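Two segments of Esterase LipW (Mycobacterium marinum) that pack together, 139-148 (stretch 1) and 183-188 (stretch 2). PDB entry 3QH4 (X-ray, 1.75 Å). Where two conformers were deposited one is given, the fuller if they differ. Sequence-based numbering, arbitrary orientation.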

ATOM      1  N   ALA A 139     -11.879   1.633  -3.457  1.00  6.06           N
ATOM      2  CA  ALA A 139     -11.334   0.277  -3.226  1.00  5.73           C
ATOM      3  C   ALA A 139     -12.443  -0.770  -3.063  1.00  6.29           C
ATOM      4  O   ALA A 139     -12.340  -1.895  -3.567  1.00  6.72           O
ATOM      5  N   ILE A 140     -13.500  -0.401  -2.346  1.00  6.39           N
ATOM      6  CA  ILE A 140     -14.631  -1.317  -2.113  1.00  7.18           C
ATOM      7  C   ILE A 140     -15.325  -1.633  -3.417  1.00  7.77           C
ATOM      8  O   ILE A 140     -15.670  -2.788  -3.686  1.00  8.36           O
ATOM      9  N   GLU A 141     -15.493  -0.602  -4.237  1.00  8.36           N
ATOM     10  CA  GLU A 141     -16.119  -0.754  -5.539  1.00 10.37           C
ATOM     11  C   GLU A 141     -15.331  -1.756  -6.383  1.00  9.95           C
ATOM     12  O   GLU A 141     -15.931  -2.655  -7.012  1.00  8.96           O
ATOM     13  N   VAL A 142     -13.995  -1.631  -6.365  1.00  7.99           N
ATOM     14  CA  VAL A 142     -13.162  -2.539  -7.145  1.00  7.55           C
ATOM     15  C   VAL A 142     -13.236  -3.950  -6.594  1.00  7.74           C
ATOM     16  O   VAL A 142     -13.417  -4.896  -7.356  1.00  9.29           O
ATOM     17  N   LEU A 143     -13.129  -4.096  -5.281  1.00  7.54           N
ATOM     18  CA  LEU A 143     -13.198  -5.439  -4.696  1.00  8.09           C
ATOM     19  C   LEU A 143     -14.536  -6.141  -5.032  1.00  9.13           C
ATOM     20  O   LEU A 143     -14.541  -7.320  -5.388  1.00  9.57           O
ATOM     21  N   THR A 144     -15.652  -5.421  -4.916  1.00  8.80           N
ATOM     22  CA  THR A 144     -16.981  -5.988  -5.256  1.00 10.32           C
ATOM     23  C   THR A 144     -17.037  -6.443  -6.720  1.00 10.72           C
ATOM     24  O   THR A 144     -17.590  -7.506  -7.038  1.00 11.53           O
ATOM     25  N   TRP A 145     -16.447  -5.634  -7.595  1.00 10.24           N
ATOM     26  CA  TRP A 145     -16.416  -5.900  -9.028  1.00 11.48           C
ATOM     27  C   TRP A 145     -15.553  -7.123  -9.352  1.00 11.47           C
ATOM     28  O   TRP A 145     -15.927  -7.957 -10.194  1.00 12.43           O
ATOM     29  N   VAL A 146     -14.421  -7.259  -8.657  1.00 10.64           N
ATOM     30  CA  VAL A 146     -13.541  -8.408  -8.813  1.00 10.54           C
ATOM     31  C   VAL A 146     -14.294  -9.691  -8.496  1.00 11.41           C
ATOM     32  O   VAL A 146     -14.229 -10.659  -9.249  1.00 12.13           O
ATOM     33  N   VAL A 147     -15.036  -9.682  -7.397  1.00 11.42           N
ATOM     34  CA  VAL A 147     -15.729 -10.882  -6.971  1.00 12.35           C
ATOM     35  C   VAL A 147     -16.957 -11.108  -7.859  1.00 13.16           C
ATOM     36  O   VAL A 147     -17.186 -12.231  -8.325  1.00 14.22           O
ATOM     37  N   GLY A 148     -17.704 -10.042  -8.151  1.00 13.89           N
ATOM     38  CA  GLY A 148     -18.963 -10.181  -8.907  1.00 14.95           C
ATOM     39  C   GLY A 148     -18.701 -10.651 -10.323  1.00 16.21           C
ATOM     40  O   GLY A 148     -19.557 -11.320 -10.952  1.00 17.71           O
ATOM     41  N   SER A 183     -19.508  -7.352   5.609  1.00 16.32           N
ATOM     42  CA  SER A 183     -19.986  -6.286   4.712  0.70 16.85           C
ATOM     43  C   SER A 183     -19.482  -6.486   3.289  1.00 16.27           C
ATOM     44  O   SER A 183     -20.053  -5.936   2.328  1.00 16.09           O
ATOM     45  N   LEU A 184     -18.371  -7.214   3.178  1.00 14.50           N
ATOM     46  CA  LEU A 184     -17.683  -7.478   1.919  1.00 14.49           C
ATOM     47  C   LEU A 184     -17.438  -8.972   1.774  1.00 14.27           C
ATOM     48  O   LEU A 184     -17.447  -9.710   2.773  1.00 13.83           O
ATOM     49  N   PRO A 185     -17.191  -9.445   0.536  1.00 14.79           N
ATOM     50  CA  PRO A 185     -16.854 -10.860   0.291  1.00 14.92           C
ATOM     51  C   PRO A 185     -15.655 -11.347   1.139  1.00 14.27           C
ATOM     52  O   PRO A 185     -14.817 -10.529   1.540  1.00 14.03           O
ATOM     53  N   PRO A 186     -15.558 -12.663   1.400  1.00 14.32           N
ATOM     54  CA  PRO A 186     -14.451 -13.111   2.273  1.00 13.09           C
ATOM     55  C   PRO A 186     -13.059 -12.853   1.689  1.00 12.45           C
ATOM     56  O   PRO A 186     -12.864 -12.921   0.477  1.00 12.63           O
ATOM     57  N   VAL A 187     -12.108 -12.572   2.576  1.00 11.17           N
ATOM     58  CA  VAL A 187     -10.710 -12.274   2.205  1.00 10.07           C
ATOM     59  C   VAL A 187      -9.813 -13.202   3.019  1.00  9.67           C
ATOM     60  O   VAL A 187      -9.950 -13.277   4.238  1.00  9.85           O
ATOM     61  N   ILE A 188      -8.906 -13.920   2.352  1.00  9.00           N
ATOM     62  CA  ILE A 188      -8.115 -14.920   3.041  1.00  9.17           C
ATOM     63  C   ILE A 188      -6.743 -14.435   3.502  1.00  8.41           C
ATOM     64  O   ILE A 188      -6.056 -15.130   4.269  1.00  9.58           O
TER

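Residues 139-148 form a helical segment that packs against the extended, irregular stretch 183-188 through side chains alone. No hydrogen bond crosses between the two segments, and the 293 Å² buried between them is covered by aliphatic contacts. On the helix, I140, L143 and V147 supply these contacts, their three- and four-residue spacing placing them along one flank. L184, P185 and V187 answer from the other segment.

L143 is the central helix residue, because it alone touches all three partners. Its CA-to-CB bond points toward the other stretch, and chi1 is t (-176°), while chi2, at 142°, lies between the usual wells. In this conformation the two methyls diverge: CD2 lies 3.6 Å from CD of P185 and 4.4 Å from CB of L184, whereas CD1 reaches CG2 of V187 at 4.3 Å. V187 is itself directed sideways, and with chi1 t (164°) its CG2 is the methyl nearer to L143.

One turn away, V147 also points toward the loop. Its t rotamer (171°) brings CG2 to 3.8 Å from CB of P185. The proline ring, with a C-gamma exo pucker, lies against both L143 and V147: CD makes the closest approach to L143, while CB and CG both lie 3.8 Å from CG2 of V147. The rigid ring needs no rotamer adjustment to present these carbons. P186, by contrast, points away and makes no contact with the helix.

At the other end of the contact, I140 projects sideways. Its chi1 is m (-72°) and chi2 is t (167°), an extended arrangement that carries CD1 away from the helix axis; the branch methyl CG2 makes the closest approach, 3.7 Å from CD2 of L184. L184 points toward the helix in the common mt conformation (-58°, -176°). Its CB lies near L143 while CD2 extends to I140, so this one side chain spans a helical turn.

The polar side chains leave this apolar contact undisturbed. T144, directed sideways, adopts the m rotamer (-61°), which turns OG1 back along the helix to donate a hydrogen bond to O of I140 at 3.0 Å. The same carbonyl oxygen accepts the backbone hydrogen bond from N of T144 at 2.9 Å, so this oxygen accepts two hydrogen bonds from T144, and the hydroxyl finds its acceptor within its own helix. S183, also m (-68°), lies beyond reach of the helix, and its OG hydrogen-bonds to a residue elsewhere in the structure.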

ATOM      1  CB  ALA A 139     -10.430   0.271  -1.987  1.00  6.83           C
ATOM      2  CB  ILE A 140     -15.626  -0.724  -1.067  1.00  6.70           C
ATOM      3  CG1 ILE A 140     -14.972  -0.799   0.329  1.00  7.59           C
ATOM      4  CG2 ILE A 140     -16.995  -1.457  -1.133  1.00  7.67           C
ATOM      5  CD1 ILE A 140     -15.669   0.008   1.455  1.00  9.39           C
ATOM      6  CB  GLU A 141     -16.187   0.613  -6.231  1.00 11.28           C
ATOM      7  CG  GLU A 141     -16.935   0.619  -7.550  1.00 18.93           C
ATOM      8  CD  GLU A 141     -18.448   0.830  -7.410  1.00 27.25           C
ATOM      9  OE1 GLU A 141     -19.008   0.710  -6.289  1.00 32.47           O
ATOM     10  OE2 GLU A 141     -19.079   1.117  -8.450  1.00 31.81           O
ATOM     11  CB  VAL A 142     -11.696  -2.055  -7.276  1.00  7.31           C
ATOM     12  CG1 VAL A 142     -10.812  -3.129  -7.984  1.00  6.01           C
ATOM     13  CG2 VAL A 142     -11.681  -0.748  -8.066  1.00  5.71           C
ATOM     14  CB  LEU A 143     -12.980  -5.399  -3.182  1.00  8.67           C
ATOM     15  CG  LEU A 143     -12.936  -6.806  -2.541  1.00  9.62           C
ATOM     16  CD1 LEU A 143     -11.872  -6.768  -1.450  1.00 13.07           C
ATOM     17  CD2 LEU A 143     -14.293  -7.184  -1.996  1.00 15.06           C
ATOM     18  CB  THR A 144     -18.105  -4.950  -4.942  1.00 10.42           C
ATOM     19  OG1 THR A 144     -18.069  -4.663  -3.543  1.00 12.79           O
ATOM     20  CG2 THR A 144     -19.510  -5.504  -5.313  1.00 14.83           C
ATOM     21  CB  TRP A 145     -15.901  -4.648  -9.725  1.00 10.98           C
ATOM     22  CG  TRP A 145     -15.679  -4.727 -11.193  1.00 13.43           C
ATOM     23  CD1 TRP A 145     -16.598  -4.454 -12.179  1.00 13.88           C
ATOM     24  CD2 TRP A 145     -14.441  -5.008 -11.865  1.00 14.89           C
ATOM     25  NE1 TRP A 145     -16.011  -4.573 -13.417  1.00 14.24           N
ATOM     26  CE2 TRP A 145     -14.690  -4.894 -13.258  1.00 15.99           C
ATOM     27  CE3 TRP A 145     -13.141  -5.321 -11.430  1.00 13.38           C
ATOM     28  CZ2 TRP A 145     -13.699  -5.111 -14.214  1.00 15.53           C
ATOM     29  CZ3 TRP A 145     -12.166  -5.530 -12.370  1.00 14.50           C
ATOM     30  CH2 TRP A 145     -12.439  -5.418 -13.750  1.00 14.02           C
ATOM     31  CB  VAL A 146     -12.271  -8.252  -7.916  1.00 10.32           C
ATOM     32  CG1 VAL A 146     -11.529  -9.552  -7.745  1.00 10.15           C
ATOM     33  CG2 VAL A 146     -11.387  -7.149  -8.503  1.00  8.39           C
ATOM     34  CB  VAL A 147     -16.106 -10.783  -5.476  1.00 11.85           C
ATOM     35  CG1 VAL A 147     -17.041 -11.935  -5.057  1.00 12.49           C
ATOM     36  CG2 VAL A 147     -14.843 -10.758  -4.601  1.00 11.95           C
ATOM     37  CB  SER A 183     -19.463  -4.924   5.189  0.70 16.87           C
ATOM     38  OG  SER A 183     -20.052  -4.547   6.429  0.70 21.56           O
ATOM     39  CB  LEU A 184     -16.322  -6.752   1.901  1.00 14.24           C
ATOM     40  CG  LEU A 184     -16.213  -5.247   2.073  1.00 15.73           C
ATOM     41  CD1 LEU A 184     -14.736  -4.867   1.910  1.00 13.05           C
ATOM     42  CD2 LEU A 184     -17.104  -4.495   1.061  1.00 17.20           C
ATOM     43  CB  PRO A 185     -16.456 -10.864  -1.181  1.00 14.92           C
ATOM     44  CG  PRO A 185     -17.199  -9.727  -1.774  1.00 15.43           C
ATOM     45  CD  PRO A 185     -17.272  -8.679  -0.723  1.00 15.40           C
ATOM     46  CB  PRO A 186     -14.679 -14.611   2.440  1.00 13.86           C
ATOM     47  CG  PRO A 186     -16.013 -14.917   1.781  1.00 15.36           C
ATOM     48  CD  PRO A 186     -16.521 -13.735   1.065  1.00 14.31           C
ATOM     49  CB  VAL A 187     -10.376 -10.778   2.533  1.00 10.08           C
ATOM     50  CG1 VAL A 187      -8.861 -10.513   2.534  1.00  9.24           C
ATOM     51  CG2 VAL A 187     -11.082  -9.831   1.510  1.00 10.23           C
ATOM     52  CB  ILE A 188      -7.944 -16.219   2.226  1.00  9.51           C
ATOM     53  CG1 ILE A 188      -7.099 -15.983   0.962  1.00  9.99           C
ATOM     54  CG2 ILE A 188      -9.351 -16.832   1.917  1.00 12.07           C
ATOM     55  CD1 ILE A 188      -6.691 -17.294   0.264  1.00 13.08           C
TER